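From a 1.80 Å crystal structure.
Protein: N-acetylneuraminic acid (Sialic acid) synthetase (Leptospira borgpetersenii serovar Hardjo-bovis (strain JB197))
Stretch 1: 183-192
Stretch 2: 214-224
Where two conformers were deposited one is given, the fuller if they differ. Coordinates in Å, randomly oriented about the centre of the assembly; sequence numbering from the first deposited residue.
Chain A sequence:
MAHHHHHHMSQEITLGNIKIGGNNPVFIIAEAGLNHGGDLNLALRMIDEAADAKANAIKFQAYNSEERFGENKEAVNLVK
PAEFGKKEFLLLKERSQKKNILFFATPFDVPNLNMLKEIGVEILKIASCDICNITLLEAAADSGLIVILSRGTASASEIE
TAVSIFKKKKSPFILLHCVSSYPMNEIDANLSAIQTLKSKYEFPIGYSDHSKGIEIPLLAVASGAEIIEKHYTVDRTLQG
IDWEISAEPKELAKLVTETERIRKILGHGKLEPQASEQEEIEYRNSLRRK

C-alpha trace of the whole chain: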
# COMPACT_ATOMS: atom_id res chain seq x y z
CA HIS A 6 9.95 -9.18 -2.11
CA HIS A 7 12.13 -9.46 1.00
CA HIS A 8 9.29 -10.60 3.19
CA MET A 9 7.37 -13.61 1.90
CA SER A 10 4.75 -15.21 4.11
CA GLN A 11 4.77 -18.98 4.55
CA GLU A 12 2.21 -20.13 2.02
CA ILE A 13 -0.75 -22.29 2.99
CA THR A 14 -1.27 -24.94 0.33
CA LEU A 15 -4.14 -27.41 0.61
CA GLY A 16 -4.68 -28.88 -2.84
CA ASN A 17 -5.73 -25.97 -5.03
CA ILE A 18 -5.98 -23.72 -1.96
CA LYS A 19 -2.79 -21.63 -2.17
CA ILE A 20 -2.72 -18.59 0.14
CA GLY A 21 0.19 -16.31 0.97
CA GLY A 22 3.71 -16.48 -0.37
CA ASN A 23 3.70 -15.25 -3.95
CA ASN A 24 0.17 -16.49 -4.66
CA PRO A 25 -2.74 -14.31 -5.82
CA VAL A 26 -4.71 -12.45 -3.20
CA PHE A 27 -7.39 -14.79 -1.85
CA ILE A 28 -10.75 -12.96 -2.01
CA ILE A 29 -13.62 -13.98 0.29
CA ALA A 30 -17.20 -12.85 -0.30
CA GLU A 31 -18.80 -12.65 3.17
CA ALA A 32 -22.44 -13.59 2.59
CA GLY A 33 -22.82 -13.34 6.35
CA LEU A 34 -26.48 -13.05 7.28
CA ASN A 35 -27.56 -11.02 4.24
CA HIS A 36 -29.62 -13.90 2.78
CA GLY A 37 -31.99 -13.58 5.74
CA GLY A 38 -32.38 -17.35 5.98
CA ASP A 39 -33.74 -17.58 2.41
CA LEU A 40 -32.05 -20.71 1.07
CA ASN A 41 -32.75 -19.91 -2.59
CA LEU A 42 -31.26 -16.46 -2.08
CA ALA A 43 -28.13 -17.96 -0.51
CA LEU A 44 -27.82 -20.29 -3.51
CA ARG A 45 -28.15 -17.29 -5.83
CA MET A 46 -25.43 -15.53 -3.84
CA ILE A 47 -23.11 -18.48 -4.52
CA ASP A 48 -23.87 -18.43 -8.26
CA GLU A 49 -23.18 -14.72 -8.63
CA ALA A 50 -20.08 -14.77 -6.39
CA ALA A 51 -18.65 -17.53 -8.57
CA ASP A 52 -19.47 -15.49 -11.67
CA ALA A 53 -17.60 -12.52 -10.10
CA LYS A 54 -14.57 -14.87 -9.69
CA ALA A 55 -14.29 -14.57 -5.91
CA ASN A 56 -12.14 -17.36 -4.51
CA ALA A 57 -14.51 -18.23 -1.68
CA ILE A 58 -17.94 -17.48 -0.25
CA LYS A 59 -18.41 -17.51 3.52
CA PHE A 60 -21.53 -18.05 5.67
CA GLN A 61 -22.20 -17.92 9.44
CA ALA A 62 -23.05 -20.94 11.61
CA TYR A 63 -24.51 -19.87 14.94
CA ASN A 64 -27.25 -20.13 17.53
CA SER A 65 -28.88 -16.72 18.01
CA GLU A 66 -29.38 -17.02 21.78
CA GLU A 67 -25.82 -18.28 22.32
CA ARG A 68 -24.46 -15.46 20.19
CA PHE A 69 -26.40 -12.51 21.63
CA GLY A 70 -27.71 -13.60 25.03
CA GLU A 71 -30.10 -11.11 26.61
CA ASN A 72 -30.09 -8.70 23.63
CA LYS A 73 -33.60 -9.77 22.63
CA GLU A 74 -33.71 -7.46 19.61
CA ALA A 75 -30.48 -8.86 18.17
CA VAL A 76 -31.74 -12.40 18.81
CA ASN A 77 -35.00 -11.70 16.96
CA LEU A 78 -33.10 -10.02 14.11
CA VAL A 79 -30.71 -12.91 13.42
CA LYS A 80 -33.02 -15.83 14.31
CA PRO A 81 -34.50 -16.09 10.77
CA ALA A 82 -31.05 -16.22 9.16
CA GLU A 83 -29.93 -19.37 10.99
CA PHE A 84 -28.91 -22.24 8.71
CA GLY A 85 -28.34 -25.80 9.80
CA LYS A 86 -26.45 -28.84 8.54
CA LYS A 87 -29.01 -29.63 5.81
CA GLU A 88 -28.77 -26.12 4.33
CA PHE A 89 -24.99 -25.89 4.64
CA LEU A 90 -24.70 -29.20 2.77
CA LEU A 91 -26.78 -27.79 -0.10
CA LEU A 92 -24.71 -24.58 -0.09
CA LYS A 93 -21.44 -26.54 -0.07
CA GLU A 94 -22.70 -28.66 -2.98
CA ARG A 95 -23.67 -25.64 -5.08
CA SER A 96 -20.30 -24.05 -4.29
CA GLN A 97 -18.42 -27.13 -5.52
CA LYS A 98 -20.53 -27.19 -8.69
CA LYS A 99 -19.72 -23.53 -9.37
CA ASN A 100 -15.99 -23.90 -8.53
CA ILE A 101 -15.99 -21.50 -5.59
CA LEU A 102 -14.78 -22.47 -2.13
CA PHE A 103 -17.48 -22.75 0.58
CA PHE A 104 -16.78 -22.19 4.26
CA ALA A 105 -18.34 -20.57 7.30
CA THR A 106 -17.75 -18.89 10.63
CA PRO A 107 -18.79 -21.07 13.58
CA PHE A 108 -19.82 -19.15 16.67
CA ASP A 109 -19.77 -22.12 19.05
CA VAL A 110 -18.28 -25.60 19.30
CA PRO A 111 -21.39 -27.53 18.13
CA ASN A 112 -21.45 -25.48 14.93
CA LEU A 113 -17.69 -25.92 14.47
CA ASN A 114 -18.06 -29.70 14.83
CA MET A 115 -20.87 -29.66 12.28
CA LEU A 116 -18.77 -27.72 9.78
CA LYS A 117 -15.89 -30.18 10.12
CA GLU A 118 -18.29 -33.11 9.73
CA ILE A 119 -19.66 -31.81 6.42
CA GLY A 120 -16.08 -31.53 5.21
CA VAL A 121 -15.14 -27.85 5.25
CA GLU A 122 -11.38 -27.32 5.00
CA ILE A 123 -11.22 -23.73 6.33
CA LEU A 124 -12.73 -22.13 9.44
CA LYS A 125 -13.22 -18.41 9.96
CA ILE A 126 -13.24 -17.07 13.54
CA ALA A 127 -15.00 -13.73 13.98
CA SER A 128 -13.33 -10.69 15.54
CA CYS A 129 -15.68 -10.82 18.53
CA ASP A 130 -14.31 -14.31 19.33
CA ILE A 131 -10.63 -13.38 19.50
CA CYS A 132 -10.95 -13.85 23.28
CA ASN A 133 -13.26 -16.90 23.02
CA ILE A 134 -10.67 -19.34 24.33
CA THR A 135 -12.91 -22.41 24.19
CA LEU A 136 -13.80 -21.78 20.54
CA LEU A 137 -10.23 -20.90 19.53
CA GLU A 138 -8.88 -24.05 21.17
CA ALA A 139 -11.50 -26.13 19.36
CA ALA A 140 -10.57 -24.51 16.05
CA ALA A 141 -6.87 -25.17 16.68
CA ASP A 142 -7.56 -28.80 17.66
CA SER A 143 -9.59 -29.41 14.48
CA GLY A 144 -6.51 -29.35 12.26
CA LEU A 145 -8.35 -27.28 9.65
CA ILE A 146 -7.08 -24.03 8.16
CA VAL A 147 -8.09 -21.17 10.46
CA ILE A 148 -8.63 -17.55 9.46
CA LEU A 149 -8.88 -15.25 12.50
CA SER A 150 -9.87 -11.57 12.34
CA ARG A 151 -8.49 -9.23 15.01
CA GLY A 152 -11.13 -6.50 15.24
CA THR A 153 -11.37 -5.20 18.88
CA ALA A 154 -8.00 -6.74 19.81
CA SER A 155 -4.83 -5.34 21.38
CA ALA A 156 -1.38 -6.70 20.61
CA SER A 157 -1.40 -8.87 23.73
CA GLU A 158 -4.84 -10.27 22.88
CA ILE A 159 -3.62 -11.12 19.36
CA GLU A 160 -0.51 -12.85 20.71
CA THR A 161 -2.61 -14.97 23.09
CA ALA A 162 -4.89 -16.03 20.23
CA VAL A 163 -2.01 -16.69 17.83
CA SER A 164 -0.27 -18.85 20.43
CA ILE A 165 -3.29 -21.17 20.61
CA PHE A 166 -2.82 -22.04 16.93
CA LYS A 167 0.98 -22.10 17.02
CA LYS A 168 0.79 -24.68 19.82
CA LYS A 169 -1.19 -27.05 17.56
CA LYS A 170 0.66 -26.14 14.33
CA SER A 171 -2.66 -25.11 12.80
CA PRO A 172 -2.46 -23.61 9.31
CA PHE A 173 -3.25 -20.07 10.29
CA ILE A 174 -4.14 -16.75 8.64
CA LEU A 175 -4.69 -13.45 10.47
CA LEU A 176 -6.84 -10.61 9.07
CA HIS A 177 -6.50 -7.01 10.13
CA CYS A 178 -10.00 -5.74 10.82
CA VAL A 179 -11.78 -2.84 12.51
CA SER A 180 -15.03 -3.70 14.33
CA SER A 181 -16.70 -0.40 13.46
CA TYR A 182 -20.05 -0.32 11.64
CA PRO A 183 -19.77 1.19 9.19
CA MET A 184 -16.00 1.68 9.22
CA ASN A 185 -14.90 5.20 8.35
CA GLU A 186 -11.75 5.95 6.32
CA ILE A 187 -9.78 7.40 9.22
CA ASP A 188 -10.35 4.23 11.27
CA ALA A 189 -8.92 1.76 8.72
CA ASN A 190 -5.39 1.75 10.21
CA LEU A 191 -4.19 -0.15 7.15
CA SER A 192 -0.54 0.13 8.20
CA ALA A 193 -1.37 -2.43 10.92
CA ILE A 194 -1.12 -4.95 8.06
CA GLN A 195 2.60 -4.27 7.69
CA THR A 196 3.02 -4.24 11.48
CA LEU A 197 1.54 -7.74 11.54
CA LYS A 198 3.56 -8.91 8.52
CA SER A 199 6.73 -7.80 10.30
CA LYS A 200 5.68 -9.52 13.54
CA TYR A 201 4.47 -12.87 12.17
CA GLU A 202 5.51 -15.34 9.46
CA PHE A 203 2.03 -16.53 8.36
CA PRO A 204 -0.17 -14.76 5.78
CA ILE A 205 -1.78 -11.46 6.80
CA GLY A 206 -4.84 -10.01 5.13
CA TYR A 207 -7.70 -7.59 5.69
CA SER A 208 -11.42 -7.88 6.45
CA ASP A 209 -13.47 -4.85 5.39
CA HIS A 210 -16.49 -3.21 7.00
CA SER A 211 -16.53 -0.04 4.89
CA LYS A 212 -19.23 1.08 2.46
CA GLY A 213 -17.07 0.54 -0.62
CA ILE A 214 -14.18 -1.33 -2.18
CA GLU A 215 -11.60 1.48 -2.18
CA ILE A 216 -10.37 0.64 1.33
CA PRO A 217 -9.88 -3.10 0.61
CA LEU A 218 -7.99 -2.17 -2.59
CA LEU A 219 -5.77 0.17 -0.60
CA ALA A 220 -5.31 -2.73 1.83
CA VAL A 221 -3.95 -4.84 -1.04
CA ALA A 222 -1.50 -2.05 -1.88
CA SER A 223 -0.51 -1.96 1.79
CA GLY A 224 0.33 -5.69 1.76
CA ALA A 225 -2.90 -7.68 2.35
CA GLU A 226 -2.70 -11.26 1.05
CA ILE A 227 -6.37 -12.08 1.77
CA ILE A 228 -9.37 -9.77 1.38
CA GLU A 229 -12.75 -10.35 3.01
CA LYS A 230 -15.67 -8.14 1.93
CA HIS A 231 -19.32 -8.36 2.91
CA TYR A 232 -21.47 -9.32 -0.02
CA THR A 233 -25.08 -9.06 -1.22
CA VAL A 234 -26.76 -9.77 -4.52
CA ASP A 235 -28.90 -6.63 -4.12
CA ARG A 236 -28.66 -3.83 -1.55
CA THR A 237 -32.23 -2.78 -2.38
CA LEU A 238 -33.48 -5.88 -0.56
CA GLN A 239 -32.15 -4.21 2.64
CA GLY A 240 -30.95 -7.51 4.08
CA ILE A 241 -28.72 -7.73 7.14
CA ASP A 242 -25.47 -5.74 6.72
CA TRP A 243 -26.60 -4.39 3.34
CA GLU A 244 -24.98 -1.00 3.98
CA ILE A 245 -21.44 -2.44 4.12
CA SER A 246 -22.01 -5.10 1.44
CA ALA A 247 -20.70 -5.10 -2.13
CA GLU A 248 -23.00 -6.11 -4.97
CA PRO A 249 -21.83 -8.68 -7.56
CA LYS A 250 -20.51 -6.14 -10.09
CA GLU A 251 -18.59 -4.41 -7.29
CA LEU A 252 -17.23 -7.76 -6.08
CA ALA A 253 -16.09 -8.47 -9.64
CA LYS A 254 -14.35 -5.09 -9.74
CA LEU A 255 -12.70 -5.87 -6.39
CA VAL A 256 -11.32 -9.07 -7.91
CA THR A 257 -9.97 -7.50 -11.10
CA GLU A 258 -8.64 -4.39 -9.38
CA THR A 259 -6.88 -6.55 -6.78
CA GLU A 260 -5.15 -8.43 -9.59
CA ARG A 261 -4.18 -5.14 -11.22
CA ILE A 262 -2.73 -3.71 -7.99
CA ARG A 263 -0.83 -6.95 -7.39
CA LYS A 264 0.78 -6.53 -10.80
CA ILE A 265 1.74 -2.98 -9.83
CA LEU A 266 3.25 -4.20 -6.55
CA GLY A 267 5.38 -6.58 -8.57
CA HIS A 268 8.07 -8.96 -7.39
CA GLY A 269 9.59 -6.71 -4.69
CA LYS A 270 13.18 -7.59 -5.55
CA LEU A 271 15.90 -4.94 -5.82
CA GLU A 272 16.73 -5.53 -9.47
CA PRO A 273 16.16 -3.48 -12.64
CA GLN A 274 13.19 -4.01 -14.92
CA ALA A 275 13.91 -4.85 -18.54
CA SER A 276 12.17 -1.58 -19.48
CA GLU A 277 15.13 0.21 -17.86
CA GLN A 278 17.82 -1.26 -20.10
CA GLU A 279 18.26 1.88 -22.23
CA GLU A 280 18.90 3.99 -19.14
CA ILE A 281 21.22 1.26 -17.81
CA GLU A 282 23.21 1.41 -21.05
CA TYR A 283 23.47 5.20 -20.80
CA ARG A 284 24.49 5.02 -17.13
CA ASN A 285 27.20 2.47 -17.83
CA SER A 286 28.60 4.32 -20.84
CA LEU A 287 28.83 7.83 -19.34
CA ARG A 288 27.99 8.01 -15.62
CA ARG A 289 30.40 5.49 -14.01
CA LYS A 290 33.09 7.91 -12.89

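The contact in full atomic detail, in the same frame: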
# COMPACT_ATOMS: atom_id res chain seq x y z
N PRO A 183 -20.76 1.56 10.21
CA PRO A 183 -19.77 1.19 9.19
C PRO A 183 -18.40 1.78 9.51
O PRO A 183 -18.31 2.73 10.30
CB PRO A 183 -20.35 1.80 7.91
CG PRO A 183 -21.13 2.98 8.38
CD PRO A 183 -21.67 2.63 9.75
N MET A 184 -17.35 1.23 8.92
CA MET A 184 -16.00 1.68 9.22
C MET A 184 -15.67 2.90 8.38
O MET A 184 -15.78 2.86 7.15
CB MET A 184 -14.99 0.56 8.98
CG MET A 184 -13.61 0.91 9.49
SD MET A 184 -12.32 -0.04 8.68
CE MET A 184 -12.45 0.69 7.04
N ASN A 185 -15.28 3.98 9.04
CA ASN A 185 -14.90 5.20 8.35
C ASN A 185 -13.44 5.14 7.91
O ASN A 185 -12.64 4.38 8.46
CB ASN A 185 -15.13 6.41 9.25
CG ASN A 185 -16.57 6.49 9.76
OD1 ASN A 185 -17.52 6.36 8.99
ND2 ASN A 185 -16.72 6.68 11.07
N GLU A 186 -13.10 5.95 6.90
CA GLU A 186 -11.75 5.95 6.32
C GLU A 186 -10.67 6.11 7.38
O GLU A 186 -9.67 5.38 7.39
CB GLU A 186 -11.61 7.07 5.29
CG GLU A 186 -12.16 6.77 3.92
CD GLU A 186 -11.92 7.91 2.94
OE1 GLU A 186 -11.35 8.95 3.32
OE2 GLU A 186 -12.31 7.75 1.77
N ILE A 187 -10.84 7.09 8.27
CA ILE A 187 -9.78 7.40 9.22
C ILE A 187 -9.59 6.32 10.27
O ILE A 187 -8.62 6.38 11.03
CB ILE A 187 -10.00 8.75 9.93
CG1 ILE A 187 -11.22 8.68 10.85
CG2 ILE A 187 -10.13 9.88 8.91
CD1 ILE A 187 -11.35 9.90 11.74
N ASP A 188 -10.47 5.32 10.32
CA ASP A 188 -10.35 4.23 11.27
C ASP A 188 -9.71 2.97 10.68
O ASP A 188 -9.52 2.01 11.41
CB ASP A 188 -11.73 3.86 11.83
CG ASP A 188 -12.23 4.84 12.86
OD1 ASP A 188 -11.39 5.50 13.51
OD2 ASP A 188 -13.46 4.95 13.03
N ALA A 189 -9.36 2.98 9.38
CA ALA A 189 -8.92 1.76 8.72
C ALA A 189 -7.61 1.23 9.30
O ALA A 189 -7.41 0.01 9.37
CB ALA A 189 -8.78 2.00 7.22
N ASN A 190 -6.70 2.13 9.68
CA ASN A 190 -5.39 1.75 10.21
C ASN A 190 -4.72 0.67 9.36
O ASN A 190 -4.24 -0.35 9.86
CB ASN A 190 -5.51 1.30 11.67
CG ASN A 190 -4.17 1.23 12.37
OD1 ASN A 190 -3.19 1.80 11.90
ND2 ASN A 190 -4.11 0.52 13.50
N LEU A 191 -4.70 0.89 8.04
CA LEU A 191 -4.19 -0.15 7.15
C LEU A 191 -2.71 -0.44 7.38
O LEU A 191 -2.25 -1.53 7.01
CB LEU A 191 -4.43 0.23 5.68
CG LEU A 191 -5.89 0.32 5.24
CD1 LEU A 191 -5.97 0.43 3.71
CD2 LEU A 191 -6.72 -0.88 5.73
N SER A 192 -1.94 0.48 7.98
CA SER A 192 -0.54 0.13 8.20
C SER A 192 -0.38 -0.94 9.28
O SER A 192 0.72 -1.48 9.43
CB SER A 192 0.29 1.37 8.53
OG SER A 192 -0.16 2.01 9.70
N ILE A 214 -15.32 -0.45 -1.95
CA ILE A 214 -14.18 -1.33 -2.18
C ILE A 214 -12.86 -0.58 -2.23
O ILE A 214 -11.81 -1.22 -2.35
CB ILE A 214 -14.34 -2.19 -3.45
CG1 ILE A 214 -14.42 -1.32 -4.71
CG2 ILE A 214 -15.53 -3.12 -3.33
CD1 ILE A 214 -14.26 -2.14 -5.99
N GLU A 215 -12.87 0.75 -2.12
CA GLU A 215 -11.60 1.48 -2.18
C GLU A 215 -10.69 1.08 -1.03
O GLU A 215 -9.49 0.88 -1.23
CB GLU A 215 -11.82 2.98 -2.16
CG GLU A 215 -10.50 3.74 -2.35
CD GLU A 215 -10.62 5.24 -2.15
OE1 GLU A 215 -11.30 5.67 -1.21
OE2 GLU A 215 -10.00 5.97 -2.95
N ILE A 216 -11.22 0.98 0.19
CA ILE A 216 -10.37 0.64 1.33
C ILE A 216 -9.77 -0.76 1.20
O ILE A 216 -8.55 -0.90 1.39
CB ILE A 216 -11.13 0.87 2.65
CG1 ILE A 216 -11.46 2.35 2.81
CG2 ILE A 216 -10.28 0.41 3.82
CD1 ILE A 216 -12.33 2.70 4.01
N PRO A 217 -10.54 -1.81 0.86
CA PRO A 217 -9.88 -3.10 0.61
C PRO A 217 -8.83 -3.07 -0.51
O PRO A 217 -7.81 -3.76 -0.41
CB PRO A 217 -11.05 -4.05 0.29
CG PRO A 217 -12.27 -3.22 0.20
CD PRO A 217 -12.00 -1.93 0.93
N LEU A 218 -9.03 -2.28 -1.56
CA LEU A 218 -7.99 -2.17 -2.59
C LEU A 218 -6.74 -1.50 -2.04
O LEU A 218 -5.61 -1.93 -2.33
CB LEU A 218 -8.53 -1.40 -3.80
CG LEU A 218 -9.63 -2.19 -4.53
CD1 LEU A 218 -10.25 -1.34 -5.61
CD2 LEU A 218 -9.01 -3.44 -5.14
N LEU A 219 -6.92 -0.42 -1.27
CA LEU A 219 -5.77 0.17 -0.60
C LEU A 219 -5.11 -0.83 0.34
O LEU A 219 -3.88 -0.84 0.49
CB LEU A 219 -6.18 1.44 0.16
CG LEU A 219 -6.57 2.62 -0.73
CD1 LEU A 219 -7.19 3.74 0.07
CD2 LEU A 219 -5.35 3.11 -1.50
N ALA A 220 -5.90 -1.73 0.94
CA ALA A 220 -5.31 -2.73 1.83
C ALA A 220 -4.42 -3.68 1.06
O ALA A 220 -3.35 -4.07 1.55
CB ALA A 220 -6.41 -3.50 2.57
N VAL A 221 -4.82 -4.05 -0.17
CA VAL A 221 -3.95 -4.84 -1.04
C VAL A 221 -2.65 -4.10 -1.31
O VAL A 221 -1.56 -4.68 -1.23
CB VAL A 221 -4.67 -5.21 -2.35
CG1 VAL A 221 -3.70 -5.87 -3.32
CG2 VAL A 221 -5.86 -6.12 -2.08
N ALA A 222 -2.73 -2.81 -1.66
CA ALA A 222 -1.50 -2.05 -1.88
C ALA A 222 -0.65 -1.98 -0.62
O ALA A 222 0.59 -1.91 -0.71
CB ALA A 222 -1.81 -0.64 -2.39
N SER A 223 -1.27 -2.01 0.55
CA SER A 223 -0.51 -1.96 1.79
C SER A 223 -0.05 -3.34 2.26
O SER A 223 0.48 -3.45 3.37
CB SER A 223 -1.32 -1.27 2.88
OG SER A 223 -2.33 -2.12 3.38
N GLY A 224 -0.24 -4.38 1.46
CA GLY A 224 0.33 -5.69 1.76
C GLY A 224 -0.65 -6.82 2.04
O GLY A 224 -0.19 -7.94 2.28
O HOH W 1 -12.48 5.29 0.98
O HOH W 2 0.22 -2.02 5.76

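An irregular segment, residues 183-192, lies along one side of the helix 215-222; the CA atoms come closest at Leu191 and Ala220 (6.0 Å), while those of Glu186 and Ile216 are 7.4 Å apart. No direct hydrogen bond joins the stretches: apolar packing and two bridging waters hold them together, burying 343 Å² in all. Ile214 precedes the helix and makes no contact, though its carbonyl accepts the first helical bond, from Leu218 N. At Glu215 the contact is polar. Its OE1 lies 3.8 Å from Glu186 OE2, a close approach of like charges that water 1 eases by donating to both, at 2.5 Å to Glu215 OE1 and 2.6 Å to Glu186 OE2. Ile216, pointing toward the loop, is the main apolar contact of the helix. Its CD1 meets Met184 CE at 3.6 Å and Glu186 CA at 4.0 Å, while its CG2 packs 4.0 Å from Ala189 CB and 4.2 Å from Leu191 CD2. Pro217 and Leu218 point away, as expected for the far side of a helical turn. One turn on from Ile216, Leu219 and Ala220 receive Leu191, whose CD1 lies 3.7 Å from Leu219 CB and 4.1 Å from Ala220 CB. This methyl also reaches the backbone, 3.5 Å from Ala220 N and 3.7 Å from Ile216 O, two atoms already paired in a 2.8 Å helical hydrogen bond. Val221 points away and Ala222 is out of reach. Ser223, the first residue to leave helical phi/psi, turns its p-rotamer hydroxyl back to donate from OG to Ala220 O (2.9 Å); its OG is also 3.9 Å from Leu191 CB. Water 2 then links the backbones, donating to Leu191 O and Ser223 O, each at 2.8 Å. Gly224, at phi 116°, adopts backbone angles that would jam a CB against the preceding carbonyl.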